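Local coordinates for protein phycocyanobilin lyase subunit alpha (Nostoc sp. PCC 7120, PDB 5N3U) that probably serves, together with its partner subunit CpcF, as the lyase required to attach the phycocyanobilin chromophore to the phycocyanin alpha chain CpcA, at residues Leu208-Gly219 and Lys234-Ala243; Tyr223-Ala231 and Gln264-Leu275. All coordinates share one frame; numbering follows the deposited sequence.

Both contacts lie in the C-terminal part of an all-helical arrangement consistent with a HEAT-like alpha solenoid, on the same side of the chain's centre, with their own centres about 13 Å apart. Along the chain their segments alternate: 208-219, 223-231, 234-243, then 264-275. Interaction 1 joins helix 208-221 to helix 237-250, and interaction 2 joins helix 227-232 to helix 263-273, so each bridges a helix and the next but one. The two meet where Lys240 NZ lies 2.7 Å from Ala231 O, a probable hydrogen bond. Residues from both also touch chains of the beta subunit, so this end contributes to the association with the beta subunit that makes the lyase.

Interaction 1 (Leu208-Gly219 and Lys234-Ala243); sequences LNLRRVALGDLG and KAENSFKLIA
With chi1 at -61° and an extended chain from CG to NE, Arg212 lays its CG over the ring of Phe239 and carries its guanidinium on to Glu236, whose own chain doubles back at chi2. The two helices run nearly parallel, 22° apart with axes 8.0 Å at closest approach, consistent with a HEAT-like alpha solenoid. Arg212 CG stands 4.0 Å from the Phe239 ring centroid and close to its normal, a CH-pi contact over the face. The salt bridge is side-on and two-pronged: Arg212 NE reaches Glu236 OE1 and Arg212 NH2 reaches Glu236 OE2, each at 3.0 Å and nearly straight. Both oxygens lie in the guanidinium plane yet are met from above the carboxylate, the two planes being 47° apart. Asp72 of a beta subunit chain takes Arg212 NH1, so two carboxylates hold this guanidinium and probably fix its rotation. Arg211, bent at chi3, gives NE to Lys234 O at 2.8 Å, while its NH1 binds Gly205 O; it thus joins the turn before helix 237-250 to the loop leading into its own helix. Leu215 CD1 rests against both Ala235 CB (3.6 Å) and Phe239 CB (3.7 Å). Near the far end Ala243 CB packs on Leu215 O, and Gly219, lacking a side chain, brings its CA to 3.7 Å from Ala243 CA and makes a CA-H...O contact from CA to Ala243 O at 3.4 Å.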
ATOM      1  N   LEU A 208      19.261   7.621  -3.391  1.00 41.98           N
ATOM      2  CA  LEU A 208      17.883   7.848  -2.989  1.00 40.94           C
ATOM      3  C   LEU A 208      17.567   7.780  -1.518  1.00 42.97           C
ATOM      4  O   LEU A 208      16.993   8.699  -0.992  1.00 54.73           O
ATOM      5  CB  LEU A 208      16.917   6.952  -3.762  1.00 39.08           C
ATOM      6  CG  LEU A 208      15.425   7.103  -3.447  1.00 40.80           C
ATOM      7  CD1 LEU A 208      14.933   8.514  -3.678  1.00 40.02           C
ATOM      8  CD2 LEU A 208      14.549   6.120  -4.188  1.00 38.35           C
ATOM      9  N   ASN A 209      17.959   6.701  -0.840  1.00 38.01           N
ATOM     10  CA  ASN A 209      17.720   6.566   0.601  1.00 45.94           C
ATOM     11  C   ASN A 209      18.315   7.693   1.394  1.00 39.60           C
ATOM     12  O   ASN A 209      17.813   8.071   2.407  1.00 42.24           O
ATOM     13  CB  ASN A 209      18.403   5.345   1.205  1.00 46.44           C
ATOM     14  CG  ASN A 209      18.187   4.109   0.424  1.00 48.32           C
ATOM     15  OD1 ASN A 209      17.120   3.527   0.469  1.00 47.35           O
ATOM     16  ND2 ASN A 209      19.200   3.685  -0.290  1.00 47.06           N
ATOM     17  N   LEU A 210      19.416   8.197   0.914  1.00 37.38           N
ATOM     18  CA  LEU A 210      20.159   9.247   1.587  1.00 35.71           C
ATOM     19  C   LEU A 210      19.394  10.543   1.378  1.00 31.96           C
ATOM     20  O   LEU A 210      19.261  11.316   2.270  1.00 32.48           O
ATOM     21  CB  LEU A 210      21.565   9.374   1.037  1.00 42.67           C
ATOM     22  CG  LEU A 210      22.617   8.909   2.027  1.00 55.65           C
ATOM     23  CD1 LEU A 210      24.026   9.056   1.515  1.00 56.23           C
ATOM     24  CD2 LEU A 210      22.448   9.665   3.312  1.00 55.38           C
ATOM     25  N   ARG A 211      18.906  10.755   0.170  1.00 30.32           N
ATOM     26  CA  ARG A 211      18.032  11.901  -0.108  1.00 30.97           C
ATOM     27  C   ARG A 211      16.832  11.929   0.838  1.00 27.85           C
ATOM     28  O   ARG A 211      16.470  12.974   1.425  1.00 26.44           O
ATOM     29  CB  ARG A 211      17.625  11.868  -1.583  1.00 33.16           C
ATOM     30  CG  ARG A 211      18.774  11.971  -2.541  1.00 33.93           C
ATOM     31  CD  ARG A 211      18.453  12.503  -3.938  1.00 40.33           C
ATOM     32  NE  ARG A 211      17.688  11.555  -4.710  1.00 44.49           N
ATOM     33  CZ  ARG A 211      18.141  10.565  -5.467  1.00 47.22           C
ATOM     34  NH1 ARG A 211      19.417  10.363  -5.680  1.00 43.09           N
ATOM     35  NH2 ARG A 211      17.256   9.762  -6.047  1.00 44.58           N
ATOM     36  N   ARG A 212      16.256  10.767   1.128  1.00 26.65           N
ATOM     37  CA  ARG A 212      15.114  10.711   2.009  1.00 24.97           C
ATOM     38  C   ARG A 212      15.467  11.092   3.393  1.00 25.27           C
ATOM     39  O   ARG A 212      14.761  11.824   4.073  1.00 23.98           O
ATOM     40  CB  ARG A 212      14.425   9.316   1.989  1.00 26.96           C
ATOM     41  CG  ARG A 212      13.883   8.903   0.631  1.00 26.64           C
ATOM     42  CD  ARG A 212      13.439   7.452   0.775  1.00 30.56           C
ATOM     43  NE  ARG A 212      12.699   6.957  -0.358  1.00 27.69           N
ATOM     44  CZ  ARG A 212      12.556   5.655  -0.656  1.00 27.64           C
ATOM     45  NH1 ARG A 212      13.171   4.721   0.046  1.00 30.56           N
ATOM     46  NH2 ARG A 212      11.813   5.294  -1.654  1.00 25.92           N
ATOM     47  N   VAL A 213      16.575  10.587   3.850  1.00 24.95           N
ATOM     48  CA  VAL A 213      17.089  10.944   5.165  1.00 26.66           C
ATOM     49  C   VAL A 213      17.390  12.464   5.237  1.00 23.06           C
ATOM     50  O   VAL A 213      17.002  13.123   6.207  1.00 26.62           O
ATOM     51  CB  VAL A 213      18.370  10.135   5.475  1.00 34.25           C
ATOM     52  CG1 VAL A 213      19.141  10.790   6.605  1.00 36.86           C
ATOM     53  CG2 VAL A 213      17.948   8.698   5.833  1.00 36.19           C
ATOM     54  N   ALA A 214      18.016  12.998   4.210  1.00 26.49           N
ATOM     55  CA  ALA A 214      18.345  14.427   4.215  1.00 29.35           C
ATOM     56  C   ALA A 214      17.048  15.287   4.290  1.00 27.72           C
ATOM     57  O   ALA A 214      16.979  16.277   5.019  1.00 27.07           O
ATOM     58  CB  ALA A 214      19.144  14.739   2.992  1.00 30.50           C
ATOM     59  N   LEU A 215      16.005  14.851   3.563  1.00 27.73           N
ATOM     60  CA  LEU A 215      14.723  15.493   3.665  1.00 26.76           C
ATOM     61  C   LEU A 215      14.175  15.508   5.045  1.00 25.57           C
ATOM     62  O   LEU A 215      13.733  16.572   5.548  1.00 27.44           O
ATOM     63  CB  LEU A 215      13.718  14.908   2.661  1.00 27.08           C
ATOM     64  CG  LEU A 215      14.025  15.291   1.270  1.00 26.26           C
ATOM     65  CD1 LEU A 215      13.326  14.425   0.196  1.00 29.45           C
ATOM     66  CD2 LEU A 215      13.746  16.780   1.082  1.00 26.84           C
ATOM     67  N   GLY A 216      14.129  14.364   5.715  1.00 27.82           N
ATOM     68  CA  GLY A 216      13.661  14.341   7.051  1.00 27.19           C
ATOM     69  C   GLY A 216      14.461  15.226   7.997  1.00 27.94           C
ATOM     70  O   GLY A 216      13.938  15.897   8.887  1.00 27.86           O
ATOM     71  N   ASP A 217      15.770  15.242   7.799  1.00 29.04           N
ATOM     72  CA  ASP A 217      16.672  16.051   8.642  1.00 27.27           C
ATOM     73  C   ASP A 217      16.432  17.569   8.410  1.00 23.42           C
ATOM     74  O   ASP A 217      16.361  18.337   9.356  1.00 26.31           O
ATOM     75  CB  ASP A 217      18.170  15.707   8.330  1.00 27.69           C
ATOM     76  CG  ASP A 217      18.594  14.324   8.797  1.00 37.03           C
ATOM     77  OD1 ASP A 217      17.834  13.646   9.563  1.00 40.40           O
ATOM     78  OD2 ASP A 217      19.686  13.876   8.380  1.00 35.43           O
ATOM     79  N   LEU A 218      16.288  17.953   7.160  1.00 25.67           N
ATOM     80  CA  LEU A 218      16.040  19.357   6.832  1.00 28.26           C
ATOM     81  C   LEU A 218      14.742  19.832   7.379  1.00 29.94           C
ATOM     82  O   LEU A 218      14.659  20.941   7.945  1.00 29.33           O
ATOM     83  CB  LEU A 218      16.093  19.595   5.350  1.00 27.13           C
ATOM     84  CG  LEU A 218      17.496  19.535   4.812  1.00 28.49           C
ATOM     85  CD1 LEU A 218      17.513  19.270   3.328  1.00 28.30           C
ATOM     86  CD2 LEU A 218      18.204  20.823   5.165  1.00 28.91           C
ATOM     87  N   GLY A 219      13.728  18.965   7.326  1.00 30.06           N
ATOM     88  CA  GLY A 219      12.496  19.227   8.080  1.00 28.87           C
ATOM     89  C   GLY A 219      12.623  19.379   9.564  1.00 29.95           C
ATOM     90  O   GLY A 219      12.152  20.356  10.134  1.00 32.03           O
ATOM     91  N   LYS A 234      15.071  14.768  -6.065  1.00 36.84           N
ATOM     92  CA  LYS A 234      14.631  13.520  -6.661  1.00 40.14           C
ATOM     93  C   LYS A 234      14.212  12.607  -5.539  1.00 36.38           C
ATOM     94  O   LYS A 234      14.942  11.745  -5.144  1.00 33.23           O
ATOM     95  CB  LYS A 234      15.719  12.844  -7.514  1.00 48.32           C
ATOM     96  CG  LYS A 234      16.167  13.584  -8.794  1.00 52.05           C
ATOM     97  CD  LYS A 234      15.019  14.202  -9.601  1.00 56.25           C
ATOM     98  CE  LYS A 234      14.748  15.644  -9.111  1.00 67.57           C
ATOM     99  NZ  LYS A 234      13.424  16.308  -9.347  1.00 68.80           N
ATOM    100  N   ALA A 235      13.013  12.810  -5.025  1.00 32.82           N
ATOM    101  CA  ALA A 235      12.433  11.895  -4.026  1.00 32.98           C
ATOM    102  C   ALA A 235      10.944  12.001  -4.051  1.00 33.07           C
ATOM    103  O   ALA A 235      10.405  12.909  -4.686  1.00 35.23           O
ATOM    104  CB  ALA A 235      12.903  12.293  -2.651  1.00 33.62           C
ATOM    105  N   GLU A 236      10.280  11.160  -3.295  1.00 29.79           N
ATOM    106  CA  GLU A 236       8.826  11.150  -3.335  1.00 29.34           C
ATOM    107  C   GLU A 236       8.276  12.416  -2.669  1.00 27.62           C
ATOM    108  O   GLU A 236       8.840  12.917  -1.708  1.00 24.94           O
ATOM    109  CB  GLU A 236       8.281   9.946  -2.566  1.00 30.73           C
ATOM    110  CG  GLU A 236       8.720   8.585  -3.071  1.00 32.31           C
ATOM    111  CD  GLU A 236      10.232   8.217  -2.837  1.00 36.55           C
ATOM    112  OE1 GLU A 236      10.970   8.813  -2.015  1.00 31.57           O
ATOM    113  OE2 GLU A 236      10.697   7.299  -3.524  1.00 43.71           O
ATOM    114  N   ASN A 237       7.116  12.892  -3.112  1.00 27.99           N
ATOM    115  CA  ASN A 237       6.494  14.077  -2.517  1.00 27.21           C
ATOM    116  C   ASN A 237       6.228  14.002  -1.095  1.00 27.04           C
ATOM    117  O   ASN A 237       6.320  14.988  -0.397  1.00 27.15           O
ATOM    118  CB  ASN A 237       5.199  14.391  -3.275  1.00 31.25           C
ATOM    119  CG  ASN A 237       5.474  14.859  -4.674  1.00 35.13           C
ATOM    120  OD1 ASN A 237       6.568  15.274  -4.991  1.00 41.14           O
ATOM    121  ND2 ASN A 237       4.474  14.809  -5.504  1.00 37.31           N
ATOM    122  N   SER A 238       5.845  12.817  -0.606  1.00 24.51           N
ATOM    123  CA  SER A 238       5.675  12.664   0.785  1.00 24.11           C
ATOM    124  C   SER A 238       6.819  13.142   1.637  1.00 21.54           C
ATOM    125  O   SER A 238       6.611  13.740   2.682  1.00 22.85           O
ATOM    126  CB  SER A 238       5.375  11.198   1.123  1.00 27.30           C
ATOM    127  OG  SER A 238       4.023  10.959   0.811  1.00 29.59           O
ATOM    128  N   PHE A 239       8.024  12.780   1.271  1.00 24.60           N
ATOM    129  CA  PHE A 239       9.194  13.256   2.027  1.00 24.06           C
ATOM    130  C   PHE A 239       9.408  14.770   1.808  1.00 24.01           C
ATOM    131  O   PHE A 239       9.793  15.486   2.724  1.00 24.56           O
ATOM    132  CB  PHE A 239      10.422  12.544   1.554  1.00 29.20           C
ATOM    133  CG  PHE A 239      10.434  11.124   1.948  1.00 30.70           C
ATOM    134  CD1 PHE A 239      10.751  10.781   3.265  1.00 34.39           C
ATOM    135  CD2 PHE A 239      10.077  10.129   1.021  1.00 30.87           C
ATOM    136  CE1 PHE A 239      10.733   9.395   3.665  1.00 38.50           C
ATOM    137  CE2 PHE A 239      10.053   8.768   1.398  1.00 33.44           C
ATOM    138  CZ  PHE A 239      10.350   8.416   2.725  1.00 33.92           C
ATOM    139  N   LYS A 240       9.192  15.223   0.592  1.00 23.93           N
ATOM    140  CA  LYS A 240       9.282  16.674   0.355  1.00 28.95           C
ATOM    141  C   LYS A 240       8.347  17.456   1.219  1.00 26.20           C
ATOM    142  O   LYS A 240       8.721  18.484   1.809  1.00 25.62           O
ATOM    143  CB  LYS A 240       9.075  17.009  -1.096  1.00 28.21           C
ATOM    144  CG  LYS A 240      10.109  16.398  -1.997  1.00 29.66           C
ATOM    145  CD  LYS A 240       9.864  16.930  -3.381  1.00 31.65           C
ATOM    146  CE  LYS A 240      10.590  16.186  -4.395  1.00 32.99           C
ATOM    147  NZ  LYS A 240      10.711  16.976  -5.655  1.00 38.52           N
ATOM    148  N   LEU A 241       7.105  16.980   1.359  1.00 22.92           N
ATOM    149  CA  LEU A 241       6.145  17.704   2.149  1.00 23.20           C
ATOM    150  C   LEU A 241       6.456  17.705   3.588  1.00 26.09           C
ATOM    151  O   LEU A 241       6.167  18.714   4.317  1.00 24.99           O
ATOM    152  CB  LEU A 241       4.708  17.118   1.914  1.00 25.73           C
ATOM    153  CG  LEU A 241       4.118  17.397   0.546  1.00 27.65           C
ATOM    154  CD1 LEU A 241       2.956  16.436   0.336  1.00 33.41           C
ATOM    155  CD2 LEU A 241       3.638  18.867   0.575  1.00 27.60           C
ATOM    156  N   ILE A 242       7.015  16.603   4.070  1.00 25.64           N
ATOM    157  CA  ILE A 242       7.409  16.591   5.499  1.00 29.37           C
ATOM    158  C   ILE A 242       8.549  17.570   5.761  1.00 26.49           C
ATOM    159  O   ILE A 242       8.558  18.227   6.768  1.00 25.45           O
ATOM    160  CB  ILE A 242       7.887  15.180   5.955  1.00 31.22           C
ATOM    161  CG1 ILE A 242       6.744  14.221   5.956  1.00 36.34           C
ATOM    162  CG2 ILE A 242       8.494  15.227   7.355  1.00 36.17           C
ATOM    163  CD1 ILE A 242       5.682  14.631   6.938  1.00 36.77           C
ATOM    164  N   ALA A 243       9.492  17.631   4.844  1.00 27.37           N
ATOM    165  CA  ALA A 243      10.603  18.583   4.982  1.00 25.59           C
ATOM    166  C   ALA A 243      10.092  20.013   4.960  1.00 25.51           C
ATOM    167  O   ALA A 243      10.350  20.791   5.890  1.00 24.93           O
ATOM    168  CB  ALA A 243      11.568  18.325   3.878  1.00 25.94           C
TER

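Interaction 2 (Tyr223-Ala231 and Gln264-Leu275)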
ATOM      1  N   TYR A 223      15.548  24.253   8.178  1.00 35.07           N
ATOM      2  CA  TYR A 223      16.520  25.097   7.461  1.00 32.93           C
ATOM      3  C   TYR A 223      15.930  25.729   6.216  1.00 28.12           C
ATOM      4  O   TYR A 223      15.912  25.125   5.134  1.00 29.81           O
ATOM      5  CB  TYR A 223      17.757  24.270   7.073  1.00 28.59           C
ATOM      6  CG  TYR A 223      18.918  25.011   6.392  1.00 30.80           C
ATOM      7  CD1 TYR A 223      19.515  26.145   6.972  1.00 35.99           C
ATOM      8  CD2 TYR A 223      19.461  24.526   5.203  1.00 29.63           C
ATOM      9  CE1 TYR A 223      20.587  26.804   6.344  1.00 32.50           C
ATOM     10  CE2 TYR A 223      20.552  25.131   4.604  1.00 32.64           C
ATOM     11  CZ  TYR A 223      21.085  26.286   5.168  1.00 36.52           C
ATOM     12  OH  TYR A 223      22.125  26.867   4.515  1.00 31.98           O
ATOM     13  N   LEU A 224      15.516  26.982   6.368  1.00 32.33           N
ATOM     14  CA  LEU A 224      14.749  27.709   5.317  1.00 31.59           C
ATOM     15  C   LEU A 224      15.378  27.784   3.946  1.00 33.25           C
ATOM     16  O   LEU A 224      14.719  27.552   2.946  1.00 32.62           O
ATOM     17  CB  LEU A 224      14.404  29.118   5.781  1.00 38.26           C
ATOM     18  CG  LEU A 224      13.494  29.960   4.872  1.00 43.01           C
ATOM     19  CD1 LEU A 224      12.084  29.354   4.835  1.00 43.46           C
ATOM     20  CD2 LEU A 224      13.410  31.382   5.418  1.00 44.95           C
ATOM     21  N   ALA A 225      16.666  28.088   3.884  1.00 33.40           N
ATOM     22  CA  ALA A 225      17.350  28.151   2.641  1.00 29.86           C
ATOM     23  C   ALA A 225      17.316  26.948   1.817  1.00 30.34           C
ATOM     24  O   ALA A 225      17.611  27.008   0.634  1.00 33.92           O
ATOM     25  CB  ALA A 225      18.844  28.615   2.874  1.00 36.37           C
ATOM     26  N   ALA A 226      16.967  25.784   2.367  1.00 30.43           N
ATOM     27  CA  ALA A 226      16.872  24.585   1.529  1.00 26.99           C
ATOM     28  C   ALA A 226      15.531  24.421   0.779  1.00 29.20           C
ATOM     29  O   ALA A 226      15.329  23.429   0.073  1.00 33.26           O
ATOM     30  CB  ALA A 226      17.094  23.351   2.413  1.00 29.32           C
ATOM     31  N   ALA A 227      14.597  25.333   0.965  1.00 33.22           N
ATOM     32  CA  ALA A 227      13.205  25.126   0.393  1.00 32.59           C
ATOM     33  C   ALA A 227      13.133  24.721  -1.081  1.00 36.43           C
ATOM     34  O   ALA A 227      12.518  23.711  -1.415  1.00 27.17           O
ATOM     35  CB  ALA A 227      12.387  26.339   0.652  1.00 33.58           C
ATOM     36  N   GLU A 228      13.784  25.458  -1.988  1.00 32.18           N
ATOM     37  CA  GLU A 228      13.686  25.094  -3.408  1.00 31.53           C
ATOM     38  C   GLU A 228      14.478  23.867  -3.738  1.00 33.18           C
ATOM     39  O   GLU A 228      14.097  23.089  -4.627  1.00 32.45           O
ATOM     40  CB  GLU A 228      14.091  26.283  -4.363  1.00 35.20           C
ATOM     41  CG  GLU A 228      13.108  27.443  -4.254  1.00 34.79           C
ATOM     42  CD  GLU A 228      13.234  28.238  -2.946  1.00 39.83           C
ATOM     43  OE1 GLU A 228      14.321  28.248  -2.300  1.00 43.36           O
ATOM     44  OE2 GLU A 228      12.260  28.896  -2.514  1.00 39.88           O
ATOM     45  N   ALA A 229      15.591  23.635  -3.037  1.00 26.92           N
ATOM     46  CA  ALA A 229      16.281  22.421  -3.238  1.00 26.32           C
ATOM     47  C   ALA A 229      15.372  21.231  -2.783  1.00 25.77           C
ATOM     48  O   ALA A 229      15.391  20.203  -3.389  1.00 28.65           O
ATOM     49  CB  ALA A 229      17.575  22.381  -2.461  1.00 29.29           C
ATOM     50  N   ILE A 230      14.621  21.400  -1.713  1.00 27.00           N
ATOM     51  CA  ILE A 230      13.726  20.299  -1.249  1.00 28.99           C
ATOM     52  C   ILE A 230      12.687  20.033  -2.335  1.00 27.84           C
ATOM     53  O   ILE A 230      12.512  18.903  -2.805  1.00 28.84           O
ATOM     54  CB  ILE A 230      13.059  20.707   0.058  1.00 29.85           C
ATOM     55  CG1 ILE A 230      14.106  20.598   1.156  1.00 26.40           C
ATOM     56  CG2 ILE A 230      11.785  19.867   0.374  1.00 28.72           C
ATOM     57  CD1 ILE A 230      13.719  21.383   2.386  1.00 28.10           C
ATOM     58  N   ALA A 231      12.058  21.098  -2.789  1.00 32.73           N
ATOM     59  CA  ALA A 231      10.962  20.976  -3.768  1.00 31.25           C
ATOM     60  C   ALA A 231      11.408  20.385  -5.071  1.00 32.50           C
ATOM     61  O   ALA A 231      10.647  19.658  -5.715  1.00 36.48           O
ATOM     62  CB  ALA A 231      10.210  22.308  -3.915  1.00 34.75           C
ATOM     63  N   GLN A 264       7.982  34.513   3.993  1.00 42.95           N
ATOM     64  CA  GLN A 264       8.759  33.263   3.998  1.00 47.76           C
ATOM     65  C   GLN A 264       7.833  32.003   4.174  1.00 39.25           C
ATOM     66  O   GLN A 264       7.999  31.033   3.522  1.00 39.50           O
ATOM     67  CB  GLN A 264       9.791  33.311   5.137  1.00 51.41           C
ATOM     68  CG  GLN A 264      10.840  34.423   5.006  1.00 51.44           C
ATOM     69  CD  GLN A 264      11.788  34.197   3.849  1.00 57.27           C
ATOM     70  OE1 GLN A 264      11.494  33.483   2.879  1.00 55.81           O
ATOM     71  NE2 GLN A 264      12.975  34.795   3.954  1.00 70.30           N
ATOM     72  N   ALA A 265       6.878  32.075   5.076  1.00 39.92           N
ATOM     73  CA  ALA A 265       5.891  31.038   5.232  1.00 40.92           C
ATOM     74  C   ALA A 265       5.093  30.837   3.946  1.00 45.15           C
ATOM     75  O   ALA A 265       4.930  29.719   3.478  1.00 37.98           O
ATOM     76  CB  ALA A 265       4.980  31.396   6.355  1.00 41.06           C
ATOM     77  N   ILE A 266       4.635  31.928   3.330  1.00 38.37           N
ATOM     78  CA  ILE A 266       3.924  31.828   2.091  1.00 36.83           C
ATOM     79  C   ILE A 266       4.753  31.184   1.056  1.00 33.94           C
ATOM     80  O   ILE A 266       4.264  30.356   0.282  1.00 34.70           O
ATOM     81  CB  ILE A 266       3.486  33.234   1.561  1.00 39.73           C
ATOM     82  CG1 ILE A 266       2.355  33.742   2.434  1.00 42.88           C
ATOM     83  CG2 ILE A 266       2.965  33.187   0.149  1.00 38.52           C
ATOM     84  CD1 ILE A 266       2.192  35.272   2.449  1.00 47.39           C
ATOM     85  N   ARG A 267       5.999  31.588   0.965  1.00 30.19           N
ATOM     86  CA  ARG A 267       6.908  30.992  -0.012  1.00 32.51           C
ATOM     87  C   ARG A 267       6.975  29.435   0.135  1.00 26.54           C
ATOM     88  O   ARG A 267       6.965  28.703  -0.855  1.00 29.63           O
ATOM     89  CB  ARG A 267       8.305  31.555   0.251  1.00 36.19           C
ATOM     90  CG  ARG A 267       9.461  30.913  -0.499  1.00 33.79           C
ATOM     91  CD  ARG A 267      10.714  31.315   0.286  1.00 42.84           C
ATOM     92  NE  ARG A 267      11.942  30.719  -0.213  1.00 43.54           N
ATOM     93  CZ  ARG A 267      13.104  30.799   0.444  1.00 50.20           C
ATOM     94  NH1 ARG A 267      13.187  31.451   1.605  1.00 47.04           N
ATOM     95  NH2 ARG A 267      14.165  30.177  -0.032  1.00 49.73           N
ATOM     96  N   VAL A 268       7.099  28.999   1.358  1.00 29.91           N
ATOM     97  CA  VAL A 268       7.147  27.548   1.657  1.00 30.30           C
ATOM     98  C   VAL A 268       5.765  26.877   1.288  1.00 28.43           C
ATOM     99  O   VAL A 268       5.766  25.858   0.649  1.00 28.38           O
ATOM    100  CB  VAL A 268       7.474  27.352   3.135  1.00 33.80           C
ATOM    101  CG1 VAL A 268       7.314  25.885   3.568  1.00 33.86           C
ATOM    102  CG2 VAL A 268       8.899  27.851   3.430  1.00 36.10           C
ATOM    103  N   MET A 269       4.642  27.513   1.647  1.00 30.54           N
ATOM    104  CA  MET A 269       3.298  26.970   1.338  1.00 32.00           C
ATOM    105  C   MET A 269       3.069  26.849  -0.121  1.00 32.17           C
ATOM    106  O   MET A 269       2.503  25.868  -0.579  1.00 28.14           O
ATOM    107  CB  MET A 269       2.210  27.768   2.009  1.00 29.96           C
ATOM    108  CG  MET A 269       2.176  27.525   3.450  1.00 30.59           C
ATOM    109  SD  MET A 269       0.879  28.119   4.522  1.00 36.29           S
ATOM    110  CE  MET A 269       1.288  29.878   4.558  1.00 42.43           C
ATOM    111  N   ASN A 270       3.570  27.806  -0.892  1.00 30.79           N
ATOM    112  CA  ASN A 270       3.433  27.767  -2.314  1.00 34.08           C
ATOM    113  C   ASN A 270       4.186  26.610  -2.910  1.00 33.10           C
ATOM    114  O   ASN A 270       3.776  25.998  -3.939  1.00 28.58           O
ATOM    115  CB  ASN A 270       3.916  29.087  -2.974  1.00 35.85           C
ATOM    116  CG  ASN A 270       2.994  30.303  -2.653  1.00 41.19           C
ATOM    117  OD1 ASN A 270       1.836  30.160  -2.345  1.00 34.93           O
ATOM    118  ND2 ASN A 270       3.532  31.507  -2.766  1.00 41.68           N
ATOM    119  N   LEU A 271       5.341  26.296  -2.315  1.00 30.81           N
ATOM    120  CA  LEU A 271       6.073  25.126  -2.803  1.00 29.93           C
ATOM    121  C   LEU A 271       5.269  23.811  -2.415  1.00 22.30           C
ATOM    122  O   LEU A 271       5.205  22.900  -3.193  1.00 28.61           O
ATOM    123  CB  LEU A 271       7.460  25.072  -2.207  1.00 32.24           C
ATOM    124  CG  LEU A 271       8.379  26.196  -2.676  1.00 32.51           C
ATOM    125  CD1 LEU A 271       9.596  26.279  -1.752  1.00 34.70           C
ATOM    126  CD2 LEU A 271       8.756  25.970  -4.128  1.00 29.42           C
ATOM    127  N   MET A 272       4.711  23.815  -1.243  1.00 23.82           N
ATOM    128  CA  MET A 272       3.994  22.617  -0.754  1.00 26.80           C
ATOM    129  C   MET A 272       2.803  22.357  -1.670  1.00 28.35           C
ATOM    130  O   MET A 272       2.649  21.249  -2.216  1.00 25.85           O
ATOM    131  CB  MET A 272       3.542  22.801   0.688  1.00 25.64           C
ATOM    132  CG  MET A 272       4.695  22.842   1.704  1.00 23.26           C
ATOM    133  SD  MET A 272       4.243  23.176   3.358  1.00 27.79           S
ATOM    134  CE  MET A 272       3.526  21.592   3.785  1.00 31.57           C
ATOM    135  N   ASP A 273       2.070  23.449  -1.974  1.00 29.33           N
ATOM    136  CA  ASP A 273       0.936  23.409  -2.940  1.00 28.50           C
ATOM    137  C   ASP A 273       1.315  22.746  -4.236  1.00 28.02           C
ATOM    138  O   ASP A 273       0.493  22.000  -4.800  1.00 28.10           O
ATOM    139  CB  ASP A 273       0.282  24.778  -3.209  1.00 29.98           C
ATOM    140  CG  ASP A 273      -0.457  25.349  -1.994  1.00 34.85           C
ATOM    141  OD1 ASP A 273      -0.403  24.868  -0.823  1.00 32.21           O
ATOM    142  OD2 ASP A 273      -1.207  26.340  -2.190  1.00 36.88           O
ATOM    143  N   SER A 274       2.525  22.970  -4.748  1.00 25.85           N
ATOM    144  CA  SER A 274       2.881  22.415  -6.029  1.00 26.25           C
ATOM    145  C   SER A 274       3.239  20.919  -5.992  1.00 26.61           C
ATOM    146  O   SER A 274       3.438  20.349  -6.996  1.00 34.29           O
ATOM    147  CB  SER A 274       4.082  23.188  -6.616  1.00 35.84           C
ATOM    148  OG  SER A 274       5.276  23.009  -5.850  1.00 41.90           O
ATOM    149  N   LEU A 275       3.376  20.313  -4.832  1.00 26.27           N
ATOM    150  CA  LEU A 275       3.765  18.895  -4.704  1.00 26.77           C
ATOM    151  C   LEU A 275       2.543  18.004  -4.387  1.00 32.80           C
ATOM    152  O   LEU A 275       2.677  16.882  -3.859  1.00 29.23           O
ATOM    153  CB  LEU A 275       4.742  18.824  -3.565  1.00 23.67           C
ATOM    154  CG  LEU A 275       6.008  19.626  -3.795  1.00 27.11           C
ATOM    155  CD1 LEU A 275       6.907  19.618  -2.587  1.00 30.49           C
ATOM    156  CD2 LEU A 275       6.733  19.042  -4.992  1.00 30.20           C
TER
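Helices 227-231 and 264-273 run almost parallel, 5° apart with axes 10.3 Å at closest approach, and their CA atoms pair Ala227 with Val268 and Ala231 with Leu271. Arg267 spans this gap with an extended chain, CG turned opposite its backbone N (chi1 170°), and meets Glu228 side-on: Arg267 NE bonds Glu228 OE2 and Arg267 NH2 bonds Glu228 OE1, both at 3.0 Å. Carboxylate and guanidinium are nearly coplanar, 4° apart, and each oxygen uses its syn lone pair, the evidence for a regular bidentate salt bridge. Gln264 OE1 accepts from Arg267 NH1 at 2.9 Å, so the guanidinium is gripped at two edges. Ala227 CB lies over one of its faces. Leu224, in the 3-10 turn ahead of helix 227-231, puts CD2 against the Gln264 amide carbon CD (3.6 Å) and CD1 against Val268 CG2 (3.8 Å). Farther along, Leu271 forks over two alanines, CD1 on Ala227 CB (3.7 Å) and CD2 on Ala231 CB (3.9 Å). Asp273 forms a salt bridge with Arg193 of a beta subunit chain. Ile230, Met272 and Leu275 all touch Leu244 of helix 237-250, which therefore packs against both partners.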